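Local coordinates for phosphoenolpyruvate-protein phosphotransferase (Coxiella burnetii, PDB 3TRC) that probably transfers the phosphoryl group of phosphoenolpyruvate to a protein histidine, the present chain being its GAF domain, at residues 11-16 against 28-33; 38-43 against 130-135; 46-51 against 124-129; 53-58 against 73-78; 114-119 against 143-148. All blocks are in the same frame, centred on the assembly; numbering follows the deposited sequence.

Contact 1: 11-16 against 28-33; sequences RQITQE and KLVVVR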
# COMPACT_ATOMS: atom_id res chain seq x y z
N ARG A 11 -5.40 0.75 4.98
CA ARG A 11 -4.59 0.26 6.08
C ARG A 11 -4.94 -1.20 6.39
O ARG A 11 -4.07 -2.05 6.48
CB ARG A 11 -4.80 1.13 7.31
CG ARG A 11 -3.83 0.89 8.45
CD ARG A 11 -4.27 1.68 9.67
NE ARG A 11 -5.62 1.32 10.09
CZ ARG A 11 -6.43 2.11 10.80
NH1 ARG A 11 -6.02 3.31 11.16
NH2 ARG A 11 -7.64 1.69 11.13
N GLN A 12 -6.24 -1.47 6.54
CA GLN A 12 -6.71 -2.81 6.88
C GLN A 12 -6.50 -3.84 5.76
O GLN A 12 -6.08 -4.97 6.03
CB GLN A 12 -8.19 -2.77 7.29
CG GLN A 12 -8.86 -4.14 7.43
CD GLN A 12 -8.43 -4.90 8.68
OE1 GLN A 12 -7.85 -4.33 9.61
NE2 GLN A 12 -8.73 -6.19 8.72
N ILE A 13 -6.78 -3.45 4.52
CA ILE A 13 -6.65 -4.38 3.41
C ILE A 13 -5.19 -4.63 3.02
O ILE A 13 -4.84 -5.74 2.62
CB ILE A 13 -7.44 -3.92 2.17
CG1 ILE A 13 -7.47 -5.03 1.12
CG2 ILE A 13 -6.84 -2.66 1.57
CD1 ILE A 13 -8.45 -4.77 -0.00
N THR A 14 -4.34 -3.62 3.15
CA THR A 14 -2.92 -3.77 2.86
C THR A 14 -2.38 -4.81 3.84
O THR A 14 -1.60 -5.69 3.47
CB THR A 14 -2.15 -2.44 3.01
OG1 THR A 14 -2.74 -1.45 2.15
CG2 THR A 14 -0.69 -2.61 2.63
N GLN A 15 -2.84 -4.71 5.08
CA GLN A 15 -2.53 -5.67 6.13
C GLN A 15 -2.97 -7.08 5.74
O GLN A 15 -2.18 -8.03 5.80
CB GLN A 15 -3.26 -5.28 7.42
CG GLN A 15 -2.96 -6.17 8.60
CD GLN A 15 -1.73 -5.72 9.35
OE1 GLN A 15 -0.61 -6.03 8.97
NE2 GLN A 15 -1.94 -4.97 10.43
N GLU A 16 -4.23 -7.21 5.34
CA GLU A 16 -4.78 -8.52 5.00
C GLU A 16 -4.13 -9.14 3.76
O GLU A 16 -3.91 -10.35 3.72
CB GLU A 16 -6.30 -8.43 4.82
CG GLU A 16 -7.09 -8.33 6.13
CD GLU A 16 -8.59 -8.35 5.91
OE1 GLU A 16 -9.05 -7.89 4.84
OE2 GLU A 16 -9.32 -8.82 6.81
N LYS A 28 -8.92 -13.01 -3.79
CA LYS A 28 -10.30 -13.26 -3.37
C LYS A 28 -10.68 -12.33 -2.22
O LYS A 28 -11.82 -11.88 -2.12
CB LYS A 28 -10.49 -14.73 -2.98
CG LYS A 28 -10.19 -15.67 -4.14
CD LYS A 28 -10.87 -17.02 -3.99
CE LYS A 28 -10.73 -17.81 -5.29
NZ LYS A 28 -10.95 -16.94 -6.49
N LEU A 29 -9.70 -12.03 -1.37
CA LEU A 29 -9.89 -11.14 -0.24
C LEU A 29 -10.21 -9.73 -0.74
O LEU A 29 -11.13 -9.07 -0.26
CB LEU A 29 -8.61 -11.14 0.60
CG LEU A 29 -8.33 -10.20 1.76
CD1 LEU A 29 -7.09 -10.70 2.48
CD2 LEU A 29 -8.13 -8.77 1.29
N VAL A 30 -9.44 -9.29 -1.73
CA VAL A 30 -9.59 -7.96 -2.29
C VAL A 30 -10.97 -7.70 -2.92
O VAL A 30 -11.60 -6.69 -2.62
CB VAL A 30 -8.45 -7.65 -3.28
CG1 VAL A 30 -8.73 -6.37 -4.05
CG2 VAL A 30 -7.12 -7.56 -2.53
N VAL A 31 -11.46 -8.62 -3.76
CA VAL A 31 -12.74 -8.36 -4.41
C VAL A 31 -13.89 -8.29 -3.39
O VAL A 31 -14.82 -7.50 -3.54
CB VAL A 31 -13.04 -9.38 -5.54
CG1 VAL A 31 -11.94 -9.33 -6.59
CG2 VAL A 31 -13.21 -10.79 -5.00
N VAL A 32 -13.80 -9.10 -2.34
CA VAL A 32 -14.82 -9.09 -1.30
C VAL A 32 -14.74 -7.80 -0.49
O VAL A 32 -15.75 -7.14 -0.26
CB VAL A 32 -14.68 -10.30 -0.35
CG1 VAL A 32 -15.58 -10.13 0.87
CG2 VAL A 32 -15.03 -11.59 -1.08
N ARG A 33 -13.53 -7.45 -0.08
CA ARG A 33 -13.31 -6.27 0.77
C ARG A 33 -13.71 -4.99 0.06
O ARG A 33 -14.33 -4.11 0.66
CB ARG A 33 -11.85 -6.19 1.23
CG ARG A 33 -11.46 -7.24 2.25
CD ARG A 33 -12.32 -7.17 3.50
NE ARG A 33 -11.85 -8.08 4.53
CZ ARG A 33 -12.64 -8.69 5.41
NH1 ARG A 33 -13.95 -8.48 5.38
NH2 ARG A 33 -12.13 -9.51 6.32
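Glu16 and Arg33 form a salt bridge across an antiparallel helix pair of the GAF domain, helices 3-19 and 23-37; the axes of segments 11-16 and 28-33 come within 10.5 Å, at 160°. The guanidinium grips the carboxylate side-on with two nitrogens: Arg33 NE gives its hydrogen to Glu16 OE1 at 2.8 Å, while Arg33 NH2 reaches Glu16 OE2. Each oxygen receives its donor on the syn lone pair, and the two flat groups lie nearly coplanar, 18° apart. The arginine chain bends at chi2, which sets CD, and the two side chains cross at about a right angle. Arg33 NH1 has its own salt bridge, to Glu36. Beside this polar pair the contact is aliphatic. In the conformer modelled here, Ile13 sends CG1 out anti to its backbone N, and its CD1 touches both Val30 CG2 and Arg33 CB, whereas its CG1 meets Leu29 CD2 at 3.8 Å. Leu151 of helix 142-164 touches Ile13 and Val30 as well. The other leucine methyl, Leu29 CD1, presses against Glu16 CB at 3.4 Å.

Contact 2: 38-43 against 130-135; sequences LPADAC and LVIQQL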
# COMPACT_ATOMS: atom_id res chain seq x y z
N LEU A 38 -16.20 0.02 0.01
CA LEU A 38 -16.39 1.24 -0.77
C LEU A 38 -17.69 1.98 -0.46
O LEU A 38 -17.66 3.18 -0.18
CB LEU A 38 -16.25 0.98 -2.28
CG LEU A 38 -14.82 0.86 -2.80
CD1 LEU A 38 -14.84 0.58 -4.30
CD2 LEU A 38 -14.03 2.13 -2.50
N PRO A 39 -18.85 1.30 -0.54
CA PRO A 39 -19.06 -0.07 -1.03
C PRO A 39 -19.28 -0.11 -2.54
O PRO A 39 -19.41 0.94 -3.18
CB PRO A 39 -20.36 -0.48 -0.32
CG PRO A 39 -21.13 0.80 -0.25
CD PRO A 39 -20.10 1.88 -0.01
N ALA A 40 -19.32 -1.31 -3.10
CA ALA A 40 -19.66 -1.50 -4.50
C ALA A 40 -20.43 -2.80 -4.61
O ALA A 40 -20.45 -3.60 -3.68
CB ALA A 40 -18.40 -1.55 -5.36
N ASP A 41 -21.07 -3.03 -5.75
CA ASP A 41 -21.91 -4.22 -5.90
C ASP A 41 -21.23 -5.41 -6.57
O ASP A 41 -21.63 -6.55 -6.35
CB ASP A 41 -23.21 -3.87 -6.62
CG ASP A 41 -23.95 -2.75 -5.93
OD1 ASP A 41 -24.23 -2.89 -4.72
OD2 ASP A 41 -24.21 -1.72 -6.58
N ALA A 42 -20.19 -5.14 -7.35
CA ALA A 42 -19.38 -6.21 -7.91
C ALA A 42 -17.93 -5.77 -8.06
O ALA A 42 -17.64 -4.60 -8.27
CB ALA A 42 -19.95 -6.67 -9.26
N CYS A 43 -17.02 -6.71 -7.90
CA CYS A 43 -15.61 -6.44 -8.12
C CYS A 43 -14.98 -7.70 -8.68
O CYS A 43 -15.19 -8.78 -8.14
CB CYS A 43 -14.92 -6.00 -6.83
SG CYS A 43 -13.18 -5.57 -7.05
N LEU A 130 -8.44 -4.62 -12.80
CA LEU A 130 -9.37 -4.63 -11.67
C LEU A 130 -10.63 -3.90 -12.10
O LEU A 130 -10.57 -2.77 -12.58
CB LEU A 130 -8.72 -3.95 -10.46
CG LEU A 130 -9.58 -3.74 -9.20
CD1 LEU A 130 -9.85 -5.09 -8.56
CD2 LEU A 130 -8.89 -2.80 -8.22
N VAL A 131 -11.78 -4.54 -11.93
CA VAL A 131 -13.04 -3.98 -12.41
C VAL A 131 -14.03 -3.86 -11.26
O VAL A 131 -14.40 -4.87 -10.65
CB VAL A 131 -13.69 -4.83 -13.53
CG1 VAL A 131 -15.03 -4.22 -13.94
CG2 VAL A 131 -12.76 -4.95 -14.73
N ILE A 132 -14.47 -2.64 -10.99
CA ILE A 132 -15.42 -2.38 -9.91
C ILE A 132 -16.72 -1.85 -10.53
O ILE A 132 -16.70 -0.98 -11.38
CB ILE A 132 -14.86 -1.35 -8.90
CG1 ILE A 132 -13.46 -1.77 -8.40
CG2 ILE A 132 -15.80 -1.20 -7.72
CD1 ILE A 132 -12.31 -1.14 -9.18
N GLN A 133 -17.85 -2.41 -10.10
CA GLN A 133 -19.12 -2.03 -10.70
C GLN A 133 -20.17 -1.77 -9.63
O GLN A 133 -20.08 -2.29 -8.52
CB GLN A 133 -19.61 -3.13 -11.64
CG GLN A 133 -18.59 -3.54 -12.70
CD GLN A 133 -19.07 -4.67 -13.59
OE1 GLN A 133 -18.78 -5.85 -13.34
NE2 GLN A 133 -19.81 -4.32 -14.63
N GLN A 134 -21.15 -0.95 -9.96
CA GLN A 134 -22.26 -0.73 -9.05
C GLN A 134 -23.55 -0.56 -9.82
O GLN A 134 -23.55 -0.21 -11.00
CB GLN A 134 -22.01 0.46 -8.11
CG GLN A 134 -21.67 1.75 -8.81
CD GLN A 134 -21.04 2.76 -7.86
OE1 GLN A 134 -20.82 2.48 -6.69
NE2 GLN A 134 -20.75 3.95 -8.38
N LEU A 135 -24.66 -0.84 -9.15
CA LEU A 135 -25.98 -0.73 -9.75
C LEU A 135 -26.36 0.72 -10.04
O LEU A 135 -27.03 1.00 -11.04
CB LEU A 135 -27.02 -1.38 -8.84
CG LEU A 135 -26.82 -2.88 -8.58
CD1 LEU A 135 -27.61 -3.34 -7.37
CD2 LEU A 135 -27.18 -3.70 -9.82
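A classic beta bulge opens the pairing of strands 42-49 and 125-134 in the antiparallel GAF sheet, with Asp41 and Ala42 both facing Gln133. The carbonyl Gln133 O accepts two amides: Asp41 N at 3.0 Å, in the carbonyl plane, and Ala42 N at 3.1 Å, from above that plane. Gln133 N returns a bond to Ala42 O, completing the hydrogen-bonded pair. The Asp41 carboxylate reaches on to Leu135: Asp41 OD2 takes Leu135 N on its anti lone pair at 2.8 Å, almost straight at 171°. On the face carrying Cys43 and Ile132, the packing turns apolar. In the conformer given, Cys43 SG, anti to its backbone N (chi1 -177°), meets Leu130 CD1 at 3.7 Å and Ile132 CG1 at 4.0 Å, while Ile132 CG2 touches Ala40 CB and Leu38 CD1. Cys35 of helix 23-37 touches Cys43, its disulfide partner in a structure of this protein. Two successive amides sharing one carbonyl are typical of a classic bulge in an antiparallel sheet.

Contact 3: 46-51 against 124-129; sequences FICDDV and GELLGI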
# COMPACT_ATOMS: atom_id res chain seq x y z
N PHE A 46 -8.97 -9.65 -13.22
CA PHE A 46 -8.56 -10.43 -14.38
C PHE A 46 -7.05 -10.45 -14.44
O PHE A 46 -6.41 -9.45 -14.11
CB PHE A 46 -9.09 -9.80 -15.67
CG PHE A 46 -10.59 -9.86 -15.82
CD1 PHE A 46 -11.40 -8.90 -15.27
CD2 PHE A 46 -11.17 -10.89 -16.55
CE1 PHE A 46 -12.78 -8.95 -15.42
CE2 PHE A 46 -12.55 -10.96 -16.70
CZ PHE A 46 -13.35 -9.99 -16.15
N ILE A 47 -6.49 -11.56 -14.88
CA ILE A 47 -5.05 -11.63 -15.09
C ILE A 47 -4.77 -11.91 -16.57
O ILE A 47 -5.48 -12.68 -17.21
CB ILE A 47 -4.40 -12.70 -14.19
CG1 ILE A 47 -4.56 -12.29 -12.72
CG2 ILE A 47 -2.93 -12.86 -14.52
CD1 ILE A 47 -3.73 -13.13 -11.76
N CYS A 48 -3.74 -11.25 -17.10
CA CYS A 48 -3.37 -11.44 -18.50
C CYS A 48 -2.84 -12.84 -18.77
O CYS A 48 -2.00 -13.36 -18.02
CB CYS A 48 -2.30 -10.44 -18.91
SG CYS A 48 -2.85 -8.74 -18.88
N ASP A 49 -3.33 -13.45 -19.85
CA ASP A 49 -2.81 -14.71 -20.37
C ASP A 49 -2.18 -14.36 -21.71
O ASP A 49 -2.84 -14.40 -22.74
CB ASP A 49 -3.95 -15.72 -20.55
CG ASP A 49 -3.46 -17.08 -21.01
OD1 ASP A 49 -2.26 -17.23 -21.32
OD2 ASP A 49 -4.29 -18.01 -21.06
N ASP A 50 -0.91 -13.97 -21.68
CA ASP A 50 -0.26 -13.42 -22.87
C ASP A 50 -0.18 -14.39 -24.04
O ASP A 50 -0.27 -13.98 -25.19
CB ASP A 50 1.11 -12.83 -22.52
CG ASP A 50 1.02 -11.60 -21.63
OD1 ASP A 50 0.04 -10.84 -21.77
OD2 ASP A 50 1.92 -11.38 -20.80
N VAL A 51 -0.02 -15.68 -23.76
CA VAL A 51 0.05 -16.67 -24.83
C VAL A 51 -1.22 -16.72 -25.70
O VAL A 51 -1.14 -16.85 -26.92
CB VAL A 51 0.39 -18.08 -24.31
CG1 VAL A 51 -0.64 -18.54 -23.30
CG2 VAL A 51 0.47 -19.08 -25.46
N GLY A 124 5.51 -0.82 -15.68
CA GLY A 124 5.23 -0.62 -17.09
C GLY A 124 4.68 -1.82 -17.83
O GLY A 124 4.32 -1.72 -19.01
N GLU A 125 4.62 -2.97 -17.16
CA GLU A 125 4.07 -4.18 -17.77
C GLU A 125 2.66 -4.46 -17.26
O GLU A 125 2.46 -4.64 -16.07
CB GLU A 125 4.97 -5.38 -17.46
CG GLU A 125 4.50 -6.69 -18.11
CD GLU A 125 5.31 -7.90 -17.66
OE1 GLU A 125 6.21 -7.75 -16.81
OE2 GLU A 125 5.03 -9.01 -18.16
N LEU A 126 1.68 -4.48 -18.17
CA LEU A 126 0.30 -4.81 -17.80
C LEU A 126 0.17 -6.26 -17.37
O LEU A 126 0.49 -7.17 -18.14
CB LEU A 126 -0.66 -4.53 -18.96
CG LEU A 126 -2.13 -4.76 -18.65
CD1 LEU A 126 -2.65 -3.64 -17.75
CD2 LEU A 126 -2.97 -4.87 -19.92
N LEU A 127 -0.33 -6.49 -16.16
CA LEU A 127 -0.47 -7.84 -15.64
C LEU A 127 -1.93 -8.27 -15.51
O LEU A 127 -2.23 -9.45 -15.42
CB LEU A 127 0.18 -7.95 -14.26
CG LEU A 127 1.68 -7.67 -14.19
CD1 LEU A 127 2.21 -7.96 -12.79
CD2 LEU A 127 2.42 -8.49 -15.24
N GLY A 128 -2.82 -7.29 -15.46
CA GLY A 128 -4.22 -7.62 -15.29
C GLY A 128 -5.09 -6.38 -15.22
O GLY A 128 -4.63 -5.27 -15.49
N ILE A 129 -6.35 -6.59 -14.84
CA ILE A 129 -7.32 -5.51 -14.74
C ILE A 129 -8.19 -5.71 -13.52
O ILE A 129 -8.65 -6.82 -13.25
CB ILE A 129 -8.25 -5.47 -15.96
CG1 ILE A 129 -7.45 -5.58 -17.27
CG2 ILE A 129 -9.09 -4.20 -15.93
CD1 ILE A 129 -6.74 -4.30 -17.66
O HOH W 1 1.03 -10.12 -18.38
O HOH W 2 3.36 -8.78 -20.46
O HOH W 3 -0.16 -8.38 -21.25
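Cys48 lies against the backbone of strand 125-134 where that strand pairs antiparallel with strand 42-49 inside the GAF sheet. Its CB is 3.6 Å from Leu127 O, the same carbonyl that accepts Cys48 N at 2.9 Å in an almost straight bond. With SG anti to the carbonyl carbon (chi1 -64°), the sulfur comes to 3.5 Å from Leu127 C and reaches Leu126 CD2 at 4.0 Å; Tyr55 of the adjoining strand 54-61 touches both side chains. Two residues back along the strand, Phe46 and Ile129 exchange two backbone bonds, and the phenyl ring of Phe46 has Ile129 O at its edge. Next to them Ile47 and Gly128 form a non-hydrogen-bonded pair, with Gly128 CA 3.1 Å from Phe46 O: a beta carbon here would collide with that oxygen. Leu127 and Gly128 also form a classic bulge against Ile120 on the other neighbouring strand. Beyond the strand pairing, water takes over. One water bridges Asp50 OD2 and Leu126 O, and another joins Asp50 OD2 to Glu125 OE2, two carboxylate oxygens 4.7 Å apart. The buried half therefore depends on backbone bonds and close apolar packing, whereas the open end is bridged by solvent that probably eases the repulsion of like charges.

Contact 4: 53-58 against 73-78; sequences GEYVLM and LKFGEG. With NA (sodium ion), chain C.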
# COMPACT_ATOMS: atom_id res chain seq x y z
N GLY A 53 -3.60 -14.27 -25.57
CA GLY A 53 -4.07 -12.91 -25.81
C GLY A 53 -5.44 -12.65 -25.21
O GLY A 53 -6.30 -12.04 -25.85
N GLU A 54 -5.63 -13.12 -23.99
CA GLU A 54 -6.91 -12.98 -23.29
C GLU A 54 -6.70 -12.62 -21.83
O GLU A 54 -5.72 -13.03 -21.21
CB GLU A 54 -7.69 -14.30 -23.35
CG GLU A 54 -8.08 -14.76 -24.74
CD GLU A 54 -8.58 -16.19 -24.76
OE1 GLU A 54 -8.07 -17.03 -23.99
OE2 GLU A 54 -9.49 -16.48 -25.56
N TYR A 55 -7.65 -11.86 -21.30
CA TYR A 55 -7.76 -11.67 -19.86
C TYR A 55 -8.55 -12.83 -19.29
O TYR A 55 -9.57 -13.21 -19.85
CB TYR A 55 -8.54 -10.39 -19.59
CG TYR A 55 -7.85 -9.17 -20.13
CD1 TYR A 55 -6.69 -8.71 -19.52
CD2 TYR A 55 -8.34 -8.50 -21.24
CE1 TYR A 55 -6.04 -7.62 -19.98
CE2 TYR A 55 -7.67 -7.38 -21.72
CZ TYR A 55 -6.52 -6.95 -21.07
OH TYR A 55 -5.80 -5.86 -21.46
N VAL A 56 -8.08 -13.38 -18.18
CA VAL A 56 -8.79 -14.48 -17.53
C VAL A 56 -9.31 -14.05 -16.17
O VAL A 56 -8.57 -13.50 -15.36
CB VAL A 56 -7.86 -15.69 -17.32
CG1 VAL A 56 -8.64 -16.86 -16.73
CG2 VAL A 56 -7.21 -16.08 -18.63
N LEU A 57 -10.59 -14.27 -15.91
CA LEU A 57 -11.15 -13.91 -14.61
C LEU A 57 -10.51 -14.78 -13.54
O LEU A 57 -10.51 -16.01 -13.64
CB LEU A 57 -12.66 -14.11 -14.61
CG LEU A 57 -13.34 -13.76 -13.29
CD1 LEU A 57 -13.26 -12.25 -13.04
CD2 LEU A 57 -14.80 -14.22 -13.32
N MSE A 58 -9.95 -14.15 -12.50
CA MSE A 58 -9.26 -14.91 -11.46
C MSE A 58 -9.86 -14.75 -10.06
O MSE A 58 -9.53 -15.51 -9.14
CB MSE A 58 -7.76 -14.59 -11.47
CG MSE A 58 -7.02 -15.14 -12.71
SE MSE A 58 -7.16 -17.08 -12.92
CE MSE A 58 -6.00 -17.60 -11.44
N LEU A 73 -11.60 -12.85 -21.92
CA LEU A 73 -11.93 -11.70 -22.74
C LEU A 73 -10.72 -11.36 -23.59
O LEU A 73 -9.60 -11.32 -23.08
CB LEU A 73 -12.30 -10.51 -21.85
CG LEU A 73 -13.47 -10.72 -20.89
CD1 LEU A 73 -13.63 -9.50 -19.98
CD2 LEU A 73 -14.75 -10.98 -21.66
N LYS A 74 -10.92 -11.12 -24.88
CA LYS A 74 -9.80 -10.88 -25.78
C LYS A 74 -9.13 -9.53 -25.54
O LYS A 74 -9.80 -8.53 -25.28
CB LYS A 74 -10.25 -10.97 -27.24
CG LYS A 74 -10.71 -12.36 -27.67
CD LYS A 74 -9.55 -13.33 -27.66
CE LYS A 74 -9.94 -14.67 -28.26
NZ LYS A 74 -8.81 -15.64 -28.24
N PHE A 75 -7.80 -9.52 -25.61
CA PHE A 75 -7.06 -8.27 -25.53
C PHE A 75 -7.63 -7.28 -26.54
O PHE A 75 -7.93 -7.64 -27.68
CB PHE A 75 -5.57 -8.47 -25.85
CG PHE A 75 -4.78 -9.16 -24.76
CD1 PHE A 75 -5.35 -9.48 -23.54
CD2 PHE A 75 -3.44 -9.48 -24.97
CE1 PHE A 75 -4.60 -10.11 -22.55
CE2 PHE A 75 -2.69 -10.11 -23.98
CZ PHE A 75 -3.27 -10.43 -22.77
N GLY A 76 -7.80 -6.03 -26.12
CA GLY A 76 -8.14 -4.95 -27.03
C GLY A 76 -9.63 -4.77 -27.22
O GLY A 76 -10.07 -3.77 -27.78
N GLU A 77 -10.40 -5.73 -26.73
CA GLU A 77 -11.84 -5.74 -26.99
C GLU A 77 -12.67 -5.27 -25.81
O GLU A 77 -12.34 -5.53 -24.65
CB GLU A 77 -12.30 -7.13 -27.43
CG GLU A 77 -11.68 -7.60 -28.73
CD GLU A 77 -12.41 -8.79 -29.32
OE1 GLU A 77 -13.32 -9.33 -28.64
OE2 GLU A 77 -12.08 -9.19 -30.45
N GLY A 78 -13.77 -4.59 -26.12
CA GLY A 78 -14.67 -4.12 -25.09
C GLY A 78 -14.09 -3.04 -24.20
O GLY A 78 -12.99 -2.52 -24.43
NA NA C . -6.47 -4.90 -23.87
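The sodium site of this GAF domain borders the contact, and Tyr55 reaches it with its hydroxyl, Tyr55 OH lying 2.7 Å from the sodium ion. The ion sits at the edge of the phenol ring, in its plane; Gly76, Gly81 and Glu85 belong to the same site. One face of the ring is met by the edge of Phe75 in an edge-to-face pair, centroids 4.8 Å apart and planes at 54°, with Phe75 CD1 over the Tyr55 face near its rim. The Phe75 ring in turn lies flat on the chain at Gly53: Gly53 C stands over its centre, and Gly53 CA makes a CH-pi contact 3.7 Å from the centroid. All this grows from a beta hairpin, strands 54-61 and 72-74, at the outer border of the antiparallel sheet. Tyr55 and Leu73 form its hydrogen-bonded pair, Tyr55 N to Leu73 O being 2.7 Å, and just past the strand Phe75 N binds Gly53 O in a nearly straight bond. A type II turn from Lys74 to Glu77 follows and includes Gly76 of the sodium site. On the other face of the hairpin Glu54 and Lys74 run side by side. The lysine bends at CD (chi2 -67°), and Lys74 NZ meets Glu54 OE2 at 2.9 Å from above the carboxylate plane; the second oxygen, Glu54 OE1, is held by Arg72.

Contact 5: 114-119 against 143-148; sequences GFLGIP and EEEAFC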
# COMPACT_ATOMS: atom_id res chain seq x y z
N GLY A 114 -22.56 2.06 -13.01
CA GLY A 114 -21.31 2.67 -12.59
C GLY A 114 -20.17 1.69 -12.79
O GLY A 114 -20.32 0.50 -12.53
N PHE A 115 -19.03 2.19 -13.26
CA PHE A 115 -17.91 1.34 -13.69
C PHE A 115 -16.57 2.01 -13.38
O PHE A 115 -16.35 3.18 -13.70
CB PHE A 115 -18.02 1.08 -15.20
CG PHE A 115 -16.88 0.28 -15.79
CD1 PHE A 115 -15.71 0.90 -16.20
CD2 PHE A 115 -17.01 -1.09 -15.99
CE1 PHE A 115 -14.67 0.17 -16.78
CE2 PHE A 115 -15.98 -1.83 -16.56
CZ PHE A 115 -14.81 -1.20 -16.96
N LEU A 116 -15.68 1.26 -12.74
CA LEU A 116 -14.30 1.72 -12.60
C LEU A 116 -13.37 0.58 -13.00
O LEU A 116 -13.32 -0.45 -12.34
CB LEU A 116 -14.00 2.15 -11.16
CG LEU A 116 -12.56 2.59 -10.87
CD1 LEU A 116 -12.15 3.75 -11.78
CD2 LEU A 116 -12.41 2.98 -9.40
N GLY A 117 -12.66 0.78 -14.11
CA GLY A 117 -11.71 -0.20 -14.59
C GLY A 117 -10.31 0.33 -14.42
O GLY A 117 -10.00 1.43 -14.85
N ILE A 118 -9.46 -0.47 -13.78
CA ILE A 118 -8.12 -0.04 -13.40
C ILE A 118 -7.06 -1.01 -13.88
O ILE A 118 -7.11 -2.21 -13.59
CB ILE A 118 -8.03 0.12 -11.87
CG1 ILE A 118 -8.99 1.21 -11.41
CG2 ILE A 118 -6.61 0.41 -11.42
CD1 ILE A 118 -8.85 1.56 -9.97
N PRO A 119 -6.07 -0.51 -14.63
CA PRO A 119 -5.02 -1.41 -15.12
C PRO A 119 -4.10 -1.80 -13.98
O PRO A 119 -3.76 -0.97 -13.12
CB PRO A 119 -4.29 -0.55 -16.15
CG PRO A 119 -4.49 0.85 -15.68
CD PRO A 119 -5.85 0.88 -15.05
N GLU A 143 -11.66 9.93 -4.26
CA GLU A 143 -11.00 9.12 -3.24
C GLU A 143 -11.17 7.62 -3.51
O GLU A 143 -10.31 6.82 -3.14
CB GLU A 143 -11.48 9.47 -1.83
CG GLU A 143 -12.94 9.12 -1.53
CD GLU A 143 -13.93 10.21 -1.93
OE1 GLU A 143 -13.61 11.05 -2.80
OE2 GLU A 143 -15.04 10.23 -1.36
N GLU A 144 -12.27 7.26 -4.16
CA GLU A 144 -12.51 5.87 -4.50
C GLU A 144 -11.52 5.43 -5.56
O GLU A 144 -10.94 4.36 -5.48
CB GLU A 144 -13.93 5.68 -5.03
CG GLU A 144 -15.02 6.04 -4.03
CD GLU A 144 -16.39 5.60 -4.54
OE1 GLU A 144 -16.72 4.41 -4.35
OE2 GLU A 144 -17.10 6.44 -5.14
N GLU A 145 -11.34 6.27 -6.58
CA GLU A 145 -10.40 5.94 -7.64
C GLU A 145 -8.97 5.88 -7.09
O GLU A 145 -8.24 4.93 -7.37
CB GLU A 145 -10.51 6.91 -8.81
CG GLU A 145 -9.60 6.54 -9.97
CD GLU A 145 -9.77 7.44 -11.18
OE1 GLU A 145 -10.88 7.97 -11.39
OE2 GLU A 145 -8.78 7.59 -11.93
N ALA A 146 -8.58 6.87 -6.29
CA ALA A 146 -7.24 6.91 -5.71
C ALA A 146 -6.98 5.67 -4.85
O ALA A 146 -5.90 5.07 -4.90
CB ALA A 146 -7.05 8.18 -4.90
N PHE A 147 -7.97 5.29 -4.06
CA PHE A 147 -7.90 4.09 -3.25
C PHE A 147 -7.67 2.85 -4.12
O PHE A 147 -6.76 2.06 -3.86
CB PHE A 147 -9.19 3.92 -2.46
CG PHE A 147 -9.34 2.59 -1.81
CD1 PHE A 147 -8.68 2.31 -0.63
CD2 PHE A 147 -10.13 1.62 -2.39
CE1 PHE A 147 -8.81 1.08 -0.03
CE2 PHE A 147 -10.26 0.39 -1.79
CZ PHE A 147 -9.61 0.11 -0.62
N CYS A 148 -8.49 2.70 -5.14
CA CYS A 148 -8.40 1.53 -6.01
C CYS A 148 -7.10 1.48 -6.81
O CYS A 148 -6.53 0.41 -7.03
CB CYS A 148 -9.62 1.46 -6.93
SG CYS A 148 -11.18 1.04 -6.14
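Leu116 and Ile118 face Glu145 and Cys148 where helix 142-164 lies on one face of the GAF antiparallel sheet. The axis of segment 114-119 passes 9.9 Å from that of 143-148, with an angle of 31° between their directions. The strand's alternation sorts the side chains: Phe115 turns to the other side, onto Leu79 of helix 78-86, and Leu116 is the first to face helix 142-164. CG of Leu116 stands anti to the backbone N (chi1 177°), and from it the two methyls part. Leu116 CD1 lies 4.2 Å from Glu145 CG, where the two side chains cross at about a right angle; Leu116 CD2 rests on the helix backbone, 4.0 Å from Glu145 CA. The Glu145 carboxylate bonds to Asn91, while its aliphatic part meets Leu116. After Gly117, Ile118 again points to the helix, though its modelled approach to Cys148 is too short to be trusted. Ile132 of the neighbouring strand touches Cys148 too. Cys148 SG lies 4.0 Å from Leu116 CD2.

Contacts 2 and 3 lie at the two ends of one strand pairing, 42-49 with 125-134, their centres about 20 Å apart on opposite sides of the chain's centre. Contact 4 adds the hairpin of strands 54-61 and 72-74 beside contact 3, centres about 9 Å apart, and falls within the chain between the segments of contacts 2 and 3. Contact 5 joins the next strand, 114-122, to helix 142-164, its centre about 9 Å from that of contact 2. Contact 1, first to close along the chain, pairs helices 3-19 and 23-37. Among these contacts, the second subunit is met through helices 3-19 and 142-164, while the sodium site lies at contact 4, near contact 3.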